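Local coordinates for EST1E (Clostridium proteoclasticum, PDB 2WTM), which acts as a promiscuous feruloyl esterase, probably cleaving ferulate esters with the serine-histidine-aspartate machinery of the alpha/beta-hydrolase fold, at residues S113-A118 with P133-P138; I179-F184 with V209-Q214; V203-S208 with C218-I223. All coordinates share one frame; numbering follows the deposited sequence.

Interaction 1: residues S113-A118 with P133-P138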
ATOM      1  N   SER A 113       3.615  -8.880   7.729  1.00 10.24           N
ATOM      2  CA  SER A 113       2.506  -8.741   6.805  1.00  9.57           C
ATOM      3  C   SER A 113       1.156  -9.114   7.439  1.00  9.01           C
ATOM      4  O   SER A 113       0.112  -8.437   7.237  1.00  9.54           O
ATOM      5  CB  SER A 113       2.810  -9.553   5.551  1.00  9.23           C
ATOM      6  OG  SER A 113       3.883  -8.995   4.808  1.00  7.48           O
ATOM      7  N   VAL A 114       1.120 -10.247   8.176  1.00  8.92           N
ATOM      8  CA  VAL A 114      -0.061 -10.583   8.906  1.00  8.61           C
ATOM      9  C   VAL A 114      -0.447  -9.672  10.089  1.00  7.70           C
ATOM     10  O   VAL A 114      -1.629  -9.398  10.333  1.00  8.71           O
ATOM     11  CB  VAL A 114      -0.167 -12.119   9.200  1.00  9.27           C
ATOM     12  CG1 VAL A 114      -0.187 -12.978   7.906  1.00 12.12           C
ATOM     13  CG2 VAL A 114       0.851 -12.592  10.183  1.00 11.14           C
ATOM     14  N   MET A 115       0.572  -9.137  10.765  1.00  8.76           N
ATOM     15  CA  MET A 115       0.251  -8.077  11.714  1.00  8.07           C
ATOM     16  C   MET A 115      -0.558  -6.937  11.058  1.00  8.51           C
ATOM     17  O   MET A 115      -1.509  -6.436  11.611  1.00  9.20           O
ATOM     18  CB  MET A 115       1.508  -7.539  12.381  1.00  8.44           C
ATOM     19  CG  MET A 115       2.221  -8.597  13.273  1.00 11.64           C
ATOM     20  SD  MET A 115       3.870  -8.119  13.822  1.00 11.31           S
ATOM     21  CE  MET A 115       3.563  -6.640  14.803  1.00  9.47           C
ATOM     22  N   LEU A 116      -0.099  -6.508   9.900  1.00  8.13           N
ATOM     23  CA  LEU A 116      -0.733  -5.428   9.200  1.00  8.77           C
ATOM     24  C   LEU A 116      -2.093  -5.829   8.661  1.00  8.19           C
ATOM     25  O   LEU A 116      -3.090  -5.164   8.866  1.00  8.85           O
ATOM     26  CB  LEU A 116       0.166  -4.925   8.047  1.00  8.86           C
ATOM     27  CG  LEU A 116       1.627  -4.556   8.336  1.00  9.54           C
ATOM     28  CD1 LEU A 116       2.462  -4.091   7.087  1.00  7.90           C
ATOM     29  CD2 LEU A 116       1.579  -3.419   9.415  1.00  8.08           C
ATOM     30  N   ALA A 117      -2.165  -6.975   7.961  1.00  8.53           N
ATOM     31  CA  ALA A 117      -3.370  -7.425   7.319  1.00  8.62           C
ATOM     32  C   ALA A 117      -4.446  -7.787   8.403  1.00  8.89           C
ATOM     33  O   ALA A 117      -5.613  -7.552   8.203  1.00  9.07           O
ATOM     34  CB  ALA A 117      -3.109  -8.662   6.408  1.00  9.61           C
ATOM     35  N   ALA A 118      -4.056  -8.413   9.495  1.00 10.26           N
ATOM     36  CA  ALA A 118      -5.000  -8.723  10.599  1.00  9.35           C
ATOM     37  C   ALA A 118      -5.722  -7.479  11.124  1.00 11.35           C
ATOM     38  O   ALA A 118      -6.937  -7.427  11.357  1.00 11.40           O
ATOM     39  CB  ALA A 118      -4.360  -9.458  11.684  1.00 12.21           C
ATOM     40  N   PRO A 133       8.401 -12.018  13.725  1.00 11.61           N
ATOM     41  CA  PRO A 133       7.986 -11.032  12.728  1.00 10.71           C
ATOM     42  C   PRO A 133       9.011  -9.971  12.465  1.00 11.17           C
ATOM     43  O   PRO A 133       9.648  -9.488  13.421  1.00 12.31           O
ATOM     44  CB  PRO A 133       6.739 -10.452  13.353  1.00 11.48           C
ATOM     45  CG  PRO A 133       6.909 -10.628  14.814  1.00 11.55           C
ATOM     46  CD  PRO A 133       7.573 -11.918  14.949  1.00 11.13           C
ATOM     47  N   ALA A 134       9.246  -9.644  11.218  1.00 10.07           N
ATOM     48  CA  ALA A 134      10.177  -8.570  10.863  1.00 10.53           C
ATOM     49  C   ALA A 134       9.511  -7.218  11.026  1.00 10.39           C
ATOM     50  O   ALA A 134       9.524  -6.398  10.081  1.00 10.75           O
ATOM     51  CB  ALA A 134      10.681  -8.757   9.418  1.00  9.78           C
ATOM     52  N   ALA A 135       8.972  -6.947  12.218  1.00 11.68           N
ATOM     53  CA  ALA A 135       8.102  -5.797  12.439  1.00 11.44           C
ATOM     54  C   ALA A 135       8.851  -4.466  12.452  1.00 12.00           C
ATOM     55  O   ALA A 135       8.220  -3.391  12.382  1.00 12.57           O
ATOM     56  CB  ALA A 135       7.386  -5.954  13.736  1.00 13.31           C
ATOM     57  N   MET A 136      10.171  -4.517  12.555  1.00 11.60           N
ATOM     58  CA  MET A 136      10.976  -3.258  12.502  1.00 12.81           C
ATOM     59  C   MET A 136      11.311  -2.839  11.063  1.00 12.04           C
ATOM     60  O   MET A 136      11.937  -1.775  10.878  1.00 11.09           O
ATOM     61  CB  MET A 136      12.269  -3.376  13.345  1.00 13.02           C
ATOM     62  CG  MET A 136      12.072  -3.720  14.787  1.00 19.01           C
ATOM     63  SD  MET A 136      11.172  -2.433  15.585  1.00 24.85           S
ATOM     64  CE  MET A 136      12.328  -1.101  15.361  1.00 27.05           C
ATOM     65  N   ILE A 137      10.937  -3.605  10.017  1.00 10.63           N
ATOM     66  CA  ILE A 137      11.345  -3.198   8.659  1.00 10.13           C
ATOM     67  C   ILE A 137      10.997  -1.723   8.387  1.00 10.12           C
ATOM     68  O   ILE A 137      11.826  -1.012   7.856  1.00 12.07           O
ATOM     69  CB  ILE A 137      10.830  -4.181   7.585  1.00  9.94           C
ATOM     70  CG1 ILE A 137      11.777  -5.405   7.563  1.00 11.60           C
ATOM     71  CG2 ILE A 137      10.758  -3.487   6.229  1.00 11.56           C
ATOM     72  CD1 ILE A 137      11.313  -6.496   6.680  1.00 12.89           C
ATOM     73  N   PRO A 138       9.742  -1.281   8.660  1.00 10.22           N
ATOM     74  CA  PRO A 138       9.419   0.160   8.297  1.00 10.81           C
ATOM     75  C   PRO A 138      10.236   1.156   9.069  1.00 10.03           C
ATOM     76  O   PRO A 138      10.757   2.096   8.409  1.00  9.51           O
ATOM     77  CB  PRO A 138       7.902   0.262   8.509  1.00 10.04           C
ATOM     78  CG  PRO A 138       7.456  -1.243   8.352  1.00 10.25           C
ATOM     79  CD  PRO A 138       8.534  -2.052   9.027  1.00 10.53           C
TER
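Met115 meets Pro133 and Ala135 where helix 109-120, which probably follows the nucleophile elbow of this alpha/beta-hydrolase, faces the chain that has just left strand 125-131. It is a worked example of a single long side chain bridging two elements: the closest CA atoms, Met115 CA and Ala135 CA, are 8.2 Å apart, and the thioether spans the interval. The tight part is small and apolar. The sulfur reaches the proline ring, with Met115 SD 3.7 Å from Pro133 CB, and the two side chains run roughly perpendicular to each other. From there the methionine bends at its last torsion (chi3 62°), which turns the terminal methyl from the proline to the next-but-one residue along the loop. Val185 and Tyr215 also pack on Met115, so the thioether lies in the buried interior.

Away from this spot the contact slackens. Leu116 packs on Ile179 and Phe184 and Pro138 on Val181, while Met136, the partly exposed residue of the turn, leans on Ala207 and Phe211 of helix 205-214 instead. The loop is shaped by its own backbone: Ala134 is the centre of an inverse gamma turn and also begins a type I beta turn, closed by Ile137 N to Ala134 O at 3.1 Å. Ala134 is further tied by a backbone hydrogen bond to Ser108, the probable nucleophile, so the loop is held beside the likely active site. At the far end of the methionine, Met115 CE rests 4.0 Å from Ala135 CB.

Interaction 2: residues I179-F184 with V209-Q214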
ATOM      1  N   ILE A 179       4.885   2.951   6.335  1.00  9.00           N
ATOM      2  CA  ILE A 179       4.056   2.082   7.196  1.00  9.58           C
ATOM      3  C   ILE A 179       4.343   2.334   8.641  1.00  9.78           C
ATOM      4  O   ILE A 179       5.457   2.162   9.134  1.00 10.44           O
ATOM      5  CB  ILE A 179       4.264   0.610   6.855  1.00  9.15           C
ATOM      6  CG1 ILE A 179       3.758   0.327   5.463  1.00 10.64           C
ATOM      7  CG2 ILE A 179       3.480  -0.348   7.791  1.00 10.22           C
ATOM      8  CD1 ILE A 179       4.126  -0.962   4.880  1.00 10.80           C
ATOM      9  N   ARG A 180       3.285   2.715   9.381  1.00 11.53           N
ATOM     10  CA  ARG A 180       3.383   2.901  10.842  1.00  9.95           C
ATOM     11  C   ARG A 180       2.880   1.652  11.586  1.00  9.28           C
ATOM     12  O   ARG A 180       1.719   1.546  11.872  1.00  9.22           O
ATOM     13  CB  ARG A 180       2.555   4.108  11.233  1.00 12.88           C
ATOM     14  CG  ARG A 180       2.817   5.348  10.369  1.00 18.28           C
ATOM     15  CD  ARG A 180       4.241   5.728  10.193  1.00 30.15           C
ATOM     16  NE  ARG A 180       4.908   5.881  11.475  1.00 32.60           N
ATOM     17  CZ  ARG A 180       5.977   6.632  11.674  1.00 35.24           C
ATOM     18  NH1 ARG A 180       6.495   7.380  10.698  1.00 33.90           N
ATOM     19  NH2 ARG A 180       6.509   6.655  12.889  1.00 36.11           N
ATOM     20  N   VAL A 181       3.783   0.702  11.802  1.00 10.11           N
ATOM     21  CA  VAL A 181       3.401  -0.602  12.389  1.00  9.92           C
ATOM     22  C   VAL A 181       2.593  -0.471  13.653  1.00 10.79           C
ATOM     23  O   VAL A 181       1.633  -1.181  13.884  1.00 10.98           O
ATOM     24  CB  VAL A 181       4.655  -1.524  12.576  1.00 10.46           C
ATOM     25  CG1 VAL A 181       4.272  -2.844  13.162  1.00 11.35           C
ATOM     26  CG2 VAL A 181       5.333  -1.740  11.232  1.00 11.91           C
ATOM     27  N   GLU A 182       3.020   0.474  14.481  1.00 11.38           N
ATOM     28  CA  GLU A 182       2.384   0.658  15.779  1.00 13.37           C
ATOM     29  C   GLU A 182       0.897   0.939  15.698  1.00 12.62           C
ATOM     30  O   GLU A 182       0.123   0.535  16.609  1.00 12.61           O
ATOM     31  CB  GLU A 182       3.108   1.788  16.514  1.00 13.38           C
ATOM     32  CG  GLU A 182       4.501   1.504  17.015  1.00 15.75           C
ATOM     33  CD  GLU A 182       5.620   1.517  15.934  1.00 17.72           C
ATOM     34  OE1 GLU A 182       5.386   1.998  14.762  1.00 14.78           O
ATOM     35  OE2 GLU A 182       6.750   1.059  16.284  1.00 21.70           O
ATOM     36  N   ASP A 183       0.452   1.597  14.625  1.00 11.19           N
ATOM     37  CA  ASP A 183      -0.983   1.873  14.389  1.00 12.45           C
ATOM     38  C   ASP A 183      -1.750   0.553  14.240  1.00 12.60           C
ATOM     39  O   ASP A 183      -2.864   0.372  14.753  1.00 13.28           O
ATOM     40  CB  ASP A 183      -1.214   2.712  13.150  1.00 12.58           C
ATOM     41  CG  ASP A 183      -0.831   4.134  13.310  1.00 17.76           C
ATOM     42  OD1 ASP A 183      -0.386   4.543  14.413  1.00 20.73           O
ATOM     43  OD2 ASP A 183      -0.926   4.825  12.285  1.00 16.85           O
ATOM     44  N   PHE A 184      -1.155  -0.339  13.460  1.00 11.27           N
ATOM     45  CA  PHE A 184      -1.778  -1.648  13.206  1.00 10.58           C
ATOM     46  C   PHE A 184      -1.777  -2.553  14.465  1.00 11.65           C
ATOM     47  O   PHE A 184      -2.694  -3.340  14.657  1.00 13.03           O
ATOM     48  CB  PHE A 184      -1.062  -2.425  12.049  1.00 11.01           C
ATOM     49  CG  PHE A 184      -1.068  -1.731  10.714  1.00  8.61           C
ATOM     50  CD1 PHE A 184      -1.891  -2.160   9.729  1.00  7.16           C
ATOM     51  CD2 PHE A 184      -0.306  -0.594  10.469  1.00  9.49           C
ATOM     52  CE1 PHE A 184      -1.904  -1.584   8.464  1.00  9.28           C
ATOM     53  CE2 PHE A 184      -0.272  -0.009   9.203  1.00  8.81           C
ATOM     54  CZ  PHE A 184      -1.094  -0.500   8.208  1.00  7.80           C
ATOM     55  N   VAL A 209       9.587  -8.569  21.950  1.00 15.57           N
ATOM     56  CA  VAL A 209       9.266  -8.243  23.336  1.00 16.46           C
ATOM     57  C   VAL A 209       8.467  -6.946  23.412  1.00 16.25           C
ATOM     58  O   VAL A 209       7.423  -6.909  24.057  1.00 17.72           O
ATOM     59  CB  VAL A 209      10.542  -8.153  24.236  1.00 16.64           C
ATOM     60  CG1 VAL A 209      10.173  -7.784  25.668  1.00 19.14           C
ATOM     61  CG2 VAL A 209      11.343  -9.463  24.160  1.00 17.57           C
ATOM     62  N   ALA A 210       8.933  -5.882  22.728  1.00 15.87           N
ATOM     63  CA  ALA A 210       8.256  -4.602  22.770  1.00 16.73           C
ATOM     64  C   ALA A 210       6.853  -4.664  22.167  1.00 16.61           C
ATOM     65  O   ALA A 210       5.850  -4.216  22.776  1.00 17.69           O
ATOM     66  CB  ALA A 210       9.097  -3.570  22.037  1.00 18.66           C
ATOM     67  N   PHE A 211       6.737  -5.215  20.943  1.00 17.81           N
ATOM     68  CA  PHE A 211       5.415  -5.310  20.331  1.00 15.65           C
ATOM     69  C   PHE A 211       4.446  -6.169  21.165  1.00 14.87           C
ATOM     70  O   PHE A 211       3.280  -5.860  21.284  1.00 14.08           O
ATOM     71  CB  PHE A 211       5.454  -5.748  18.841  1.00 16.17           C
ATOM     72  CG  PHE A 211       5.944  -4.659  17.932  1.00 15.47           C
ATOM     73  CD1 PHE A 211       5.207  -3.516  17.767  1.00 16.61           C
ATOM     74  CD2 PHE A 211       7.144  -4.809  17.242  1.00 17.96           C
ATOM     75  CE1 PHE A 211       5.684  -2.491  16.887  1.00 16.81           C
ATOM     76  CE2 PHE A 211       7.643  -3.802  16.407  1.00 16.43           C
ATOM     77  CZ  PHE A 211       6.907  -2.654  16.235  1.00 17.35           C
ATOM     78  N   SER A 212       4.939  -7.230  21.781  1.00 15.30           N
ATOM     79  CA  SER A 212       4.081  -8.073  22.626  1.00 16.19           C
ATOM     80  C   SER A 212       3.455  -7.316  23.779  1.00 16.50           C
ATOM     81  O   SER A 212       2.405  -7.696  24.263  1.00 16.72           O
ATOM     82  CB  SER A 212       4.814  -9.290  23.162  1.00 17.07           C
ATOM     83  OG  SER A 212       5.750  -9.024  24.245  1.00 18.13           O
ATOM     84  N   LYS A 213       4.152  -6.307  24.273  1.00 17.54           N
ATOM     85  CA  LYS A 213       3.628  -5.486  25.357  1.00 18.46           C
ATOM     86  C   LYS A 213       2.668  -4.439  24.836  1.00 18.84           C
ATOM     87  O   LYS A 213       1.761  -4.040  25.551  1.00 18.83           O
ATOM     88  CB  LYS A 213       4.783  -4.847  26.133  1.00 18.97           C
ATOM     89  CG  LYS A 213       5.683  -5.910  26.789  1.00 20.96           C
ATOM     90  CD  LYS A 213       6.703  -5.360  27.715  1.00 23.79           C
ATOM     91  CE  LYS A 213       7.928  -6.288  27.889  1.00 27.74           C
ATOM     92  NZ  LYS A 213       7.616  -7.602  28.493  1.00 34.73           N
ATOM     93  N   GLN A 214       2.827  -4.021  23.569  1.00 18.31           N
ATOM     94  CA  GLN A 214       1.927  -3.047  22.986  1.00 17.20           C
ATOM     95  C   GLN A 214       0.529  -3.580  22.689  1.00 16.70           C
ATOM     96  O   GLN A 214      -0.498  -2.888  22.837  1.00 17.69           O
ATOM     97  CB  GLN A 214       2.534  -2.470  21.716  1.00 17.40           C
ATOM     98  CG  GLN A 214       1.777  -1.288  21.270  1.00 18.18           C
ATOM     99  CD  GLN A 214       2.158  -0.791  19.918  1.00 20.83           C
ATOM    100  OE1 GLN A 214       3.319  -0.968  19.469  1.00 22.15           O
ATOM    101  NE2 GLN A 214       1.220  -0.051  19.306  1.00 19.77           N
TER
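Val181 reaches across to Phe211, with Val181 CG1 4.0 Å from Phe211 CE1. Its first torsion (chi1 -180°) sets CG1 opposite the backbone N, and the valine and phenylalanine side chains run about perpendicular. Val181 also packs against Leu112, while Phe211 rests on Ala135 and Met136, so this end of the contact is buried.

Glu182 comes next and makes contact by two routes. Its side chain folds back at chi2 (77°) and brings the carboxylate up to the same ring, across which the glutamate runs at about a right angle. Here Glu182 OE2 lies 3.7 Å from Phe211 CZ, with the carboxylate and ring planes 41° apart. One turn further along the partner helix, the extended Gln214 stretches over to the glutamate, its amide plane nearly parallel to the carboxylate. Gln214 OE1 lies 3.7 Å from Glu182 CG. Gln214 NE2 approaches the backbone Glu182 O at 3.0 Å, but the bond is weak, bent to 128° at the hydrogen; the amide also donates to Asp186 OD1, its stronger partner.

In the alpha/beta-hydrolase fold the connection between strands 125-131 and 192-197 is where a lid or cap is commonly inserted. Helix 181-187 is the last helix of that connection, and here it packs against helix 205-214, the helix that follows strand 192-197.

Beyond Glu182 the segment turns to other surfaces. Asp183 forms a weak, long ion pair with Arg180 of the second subunit, and Phe184 packs on Leu116 and Ala119 of helix 109-120 as well as on Thr178 of the second subunit.

Interaction 3: residues V203-S208 with C218-I223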
ATOM      1  N   VAL A 203      16.362 -10.752  12.613  1.00 20.05           N
ATOM      2  CA  VAL A 203      15.469  -9.704  13.144  1.00 21.02           C
ATOM      3  C   VAL A 203      15.502  -9.741  14.652  1.00 20.50           C
ATOM      4  O   VAL A 203      15.397 -10.825  15.273  1.00 19.97           O
ATOM      5  CB  VAL A 203      14.004  -9.862  12.485  1.00 20.56           C
ATOM      6  CG1 VAL A 203      14.122  -9.904  10.968  1.00 19.34           C
ATOM      7  CG2 VAL A 203      13.318 -11.090  12.932  1.00 22.07           C
ATOM      8  N   PRO A 204      15.669  -8.569  15.290  1.00 20.39           N
ATOM      9  CA  PRO A 204      15.953  -8.521  16.699  1.00 21.52           C
ATOM     10  C   PRO A 204      14.824  -8.996  17.585  1.00 20.63           C
ATOM     11  O   PRO A 204      13.691  -8.509  17.471  1.00 20.77           O
ATOM     12  CB  PRO A 204      16.200  -7.004  16.938  1.00 21.54           C
ATOM     13  CG  PRO A 204      15.424  -6.351  15.894  1.00 22.54           C
ATOM     14  CD  PRO A 204      15.651  -7.211  14.708  1.00 21.89           C
ATOM     15  N   TYR A 205      15.145  -9.982  18.435  1.00 21.51           N
ATOM     16  CA  TYR A 205      14.227 -10.501  19.462  1.00 21.09           C
ATOM     17  C   TYR A 205      13.512  -9.420  20.280  1.00 21.90           C
ATOM     18  O   TYR A 205      12.321  -9.542  20.555  1.00 20.92           O
ATOM     19  CB  TYR A 205      15.011 -11.459  20.412  1.00 22.57           C
ATOM     20  CG  TYR A 205      14.271 -11.901  21.653  1.00 21.24           C
ATOM     21  CD1 TYR A 205      13.233 -12.824  21.568  1.00 19.66           C
ATOM     22  CD2 TYR A 205      14.612 -11.427  22.929  1.00 23.06           C
ATOM     23  CE1 TYR A 205      12.550 -13.192  22.657  1.00 20.13           C
ATOM     24  CE2 TYR A 205      13.927 -11.799  24.051  1.00 22.17           C
ATOM     25  CZ  TYR A 205      12.914 -12.682  23.936  1.00 21.42           C
ATOM     26  OH  TYR A 205      12.235 -13.048  25.066  1.00 23.60           O
ATOM     27  N   GLU A 206      14.233  -8.371  20.690  1.00 21.23           N
ATOM     28  CA  GLU A 206      13.710  -7.397  21.620  1.00 20.76           C
ATOM     29  C   GLU A 206      12.574  -6.592  21.007  1.00 19.53           C
ATOM     30  O   GLU A 206      11.702  -6.068  21.718  1.00 19.63           O
ATOM     31  CB  GLU A 206      14.834  -6.469  22.147  1.00 20.33           C
ATOM     32  CG  GLU A 206      14.367  -5.404  23.164  1.00 25.93           C
ATOM     33  CD  GLU A 206      13.757  -6.004  24.435  1.00 31.31           C
ATOM     34  OE1 GLU A 206      14.003  -7.198  24.702  1.00 37.39           O
ATOM     35  OE2 GLU A 206      13.048  -5.272  25.190  1.00 37.54           O
ATOM     36  N   ALA A 207      12.546  -6.481  19.678  1.00 18.31           N
ATOM     37  CA  ALA A 207      11.397  -5.808  19.082  1.00 17.77           C
ATOM     38  C   ALA A 207      10.107  -6.583  19.300  1.00 16.73           C
ATOM     39  O   ALA A 207       9.039  -6.028  19.543  1.00 15.44           O
ATOM     40  CB  ALA A 207      11.638  -5.518  17.609  1.00 18.19           C
ATOM     41  N   SER A 208      10.194  -7.899  19.280  1.00 16.87           N
ATOM     42  CA  SER A 208       9.028  -8.701  19.586  1.00 15.70           C
ATOM     43  C   SER A 208       8.610  -8.634  21.044  1.00 14.46           C
ATOM     44  O   SER A 208       7.442  -8.705  21.367  1.00 14.72           O
ATOM     45  CB  SER A 208       9.264 -10.166  19.228  1.00 14.86           C
ATOM     46  OG  SER A 208       9.123 -10.404  17.835  1.00 15.43           O
ATOM     47  N   CYS A 218      -1.576 -10.186  23.807  1.00 17.15           N
ATOM     48  CA  CYS A 218      -0.524 -10.965  23.183  1.00 15.84           C
ATOM     49  C   CYS A 218       0.280 -11.766  24.158  1.00 18.31           C
ATOM     50  O   CYS A 218       0.738 -11.259  25.172  1.00 19.83           O
ATOM     51  CB  CYS A 218       0.420 -10.036  22.409  1.00 16.39           C
ATOM     52  SG  CYS A 218       1.837 -10.858  21.608  1.00 16.89           S
ATOM     53  N   LYS A 219       0.483 -13.030  23.841  1.00 17.30           N
ATOM     54  CA  LYS A 219       1.465 -13.839  24.535  1.00 18.87           C
ATOM     55  C   LYS A 219       2.721 -13.998  23.722  1.00 17.76           C
ATOM     56  O   LYS A 219       2.650 -14.301  22.514  1.00 16.95           O
ATOM     57  CB  LYS A 219       0.868 -15.231  24.825  1.00 19.34           C
ATOM     58  CG  LYS A 219       1.827 -16.223  25.402  1.00 20.38           C
ATOM     59  CD  LYS A 219       1.128 -17.559  25.533  1.00 24.66           C
ATOM     60  CE  LYS A 219       1.902 -18.535  26.373  1.00 28.25           C
ATOM     61  NZ  LYS A 219       1.329 -19.868  26.021  1.00 35.85           N
ATOM     62  N   LEU A 220       3.862 -13.784  24.370  1.00 17.08           N
ATOM     63  CA  LEU A 220       5.151 -13.980  23.738  1.00 18.00           C
ATOM     64  C   LEU A 220       5.745 -15.304  24.161  1.00 17.90           C
ATOM     65  O   LEU A 220       5.942 -15.531  25.356  1.00 17.72           O
ATOM     66  CB  LEU A 220       6.132 -12.888  24.107  1.00 18.09           C
ATOM     67  CG  LEU A 220       7.560 -13.053  23.597  1.00 19.31           C
ATOM     68  CD1 LEU A 220       7.594 -13.050  22.065  1.00 21.98           C
ATOM     69  CD2 LEU A 220       8.474 -12.013  24.178  1.00 21.29           C
ATOM     70  N   VAL A 221       6.035 -16.149  23.200  1.00 16.26           N
ATOM     71  CA  VAL A 221       6.805 -17.351  23.436  1.00 17.15           C
ATOM     72  C   VAL A 221       8.215 -17.235  22.910  1.00 16.51           C
ATOM     73  O   VAL A 221       8.446 -17.088  21.747  1.00 14.92           O
ATOM     74  CB  VAL A 221       6.128 -18.598  22.900  1.00 16.90           C
ATOM     75  CG1 VAL A 221       7.031 -19.791  23.077  1.00 20.39           C
ATOM     76  CG2 VAL A 221       4.854 -18.842  23.671  1.00 18.95           C
ATOM     77  N   THR A 222       9.210 -17.273  23.819  1.00 16.68           N
ATOM     78  CA  THR A 222      10.578 -17.126  23.483  1.00 18.14           C
ATOM     79  C   THR A 222      11.139 -18.508  23.264  1.00 18.98           C
ATOM     80  O   THR A 222      10.846 -19.422  24.064  1.00 20.47           O
ATOM     81  CB  THR A 222      11.347 -16.411  24.610  1.00 19.71           C
ATOM     82  OG1 THR A 222      10.774 -15.109  24.743  1.00 19.06           O
ATOM     83  CG2 THR A 222      12.833 -16.299  24.287  1.00 19.47           C
ATOM     84  N   ILE A 223      11.871 -18.688  22.171  1.00 17.71           N
ATOM     85  CA  ILE A 223      12.554 -19.981  21.977  1.00 18.22           C
ATOM     86  C   ILE A 223      14.029 -19.791  22.413  1.00 18.30           C
ATOM     87  O   ILE A 223      14.834 -19.181  21.699  1.00 17.54           O
ATOM     88  CB  ILE A 223      12.464 -20.518  20.537  1.00 17.97           C
ATOM     89  CG1 ILE A 223      11.054 -20.328  19.921  1.00 17.72           C
ATOM     90  CG2 ILE A 223      12.892 -21.956  20.473  1.00 17.35           C
ATOM     91  CD1 ILE A 223       9.966 -21.159  20.576  1.00 19.60           C
TER
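Tyr205 points its ring at the strand opposite, and its hydroxyl meets that of Thr222. The two side chains cross at about a right angle: the tyrosine comes in lengthwise, and the threonine stands across its end. Thr222 OG1 lies at the edge of the ring and in its plane, 2.5 Å from Tyr205 OH, a short hydrogen bond. The threonine's other branch completes the grip, with Thr222 CG2 lying 3.5 Å from Tyr205 CE1. Both branches of the threonine therefore border the phenol, one by polar contact and one by van der Waals contact. The tyrosine gets there because CG is turned opposite its backbone N (chi1 170°), which swings the ring out from the helix.

Leu220, two residues earlier on the strand and on the same side of it, divides its branches between two helix residues. Leu220 CD2 approaches Tyr205 OH to 4.0 Å, whereas Leu220 CD1 lies 4.4 Å from Ser208 CB, a looser touch one turn along the helix. The hydroxyl of Ser208 is used elsewhere, in a hydrogen bond to His196 ND1.

These pieces belong to a beta-alpha-beta crossover, in which helix 205-214 links parallel strands 192-197 and 218-223 and packs over the latter, the outermost strand of the main sheet. On the other side of that strand, Val221 and Ile223 meet helix 234-249.

Either hydroxyl of the Tyr205-Thr222 pair could be the donor. The CZ-OH-OG1 angle of about 113°, with OG1 in the ring plane, suits a phenol whose O-H lies in the ring plane, which keeps the oxygen's p lone pair conjugated with the ring, and it would equally suit a phenol oxygen that accepts; the geometry is thus compatible with either hydroxyl as the donor.

Overall arrangement
Following the chain from the N terminus, interaction 1 comes first: helix 109-120 leads through strand 125-131 and back, closing a short loop that is complete before the other two open. Interaction 2 then spans from helix 181-187, over strand 192-197, to the second half of helix 205-214. Interaction 3 opens inside that span, at the beginning of the same helix and the loop before it, and closes beyond it on strand 218-223, so interactions 2 and 3 cross. Helix 205-214 is their shared element, and it also touches the 133-138 loop. Together the three tie helix 109-120, the connection before strand 192-197 and the edge of the main sheet to one another, with helix 205-214 in the middle.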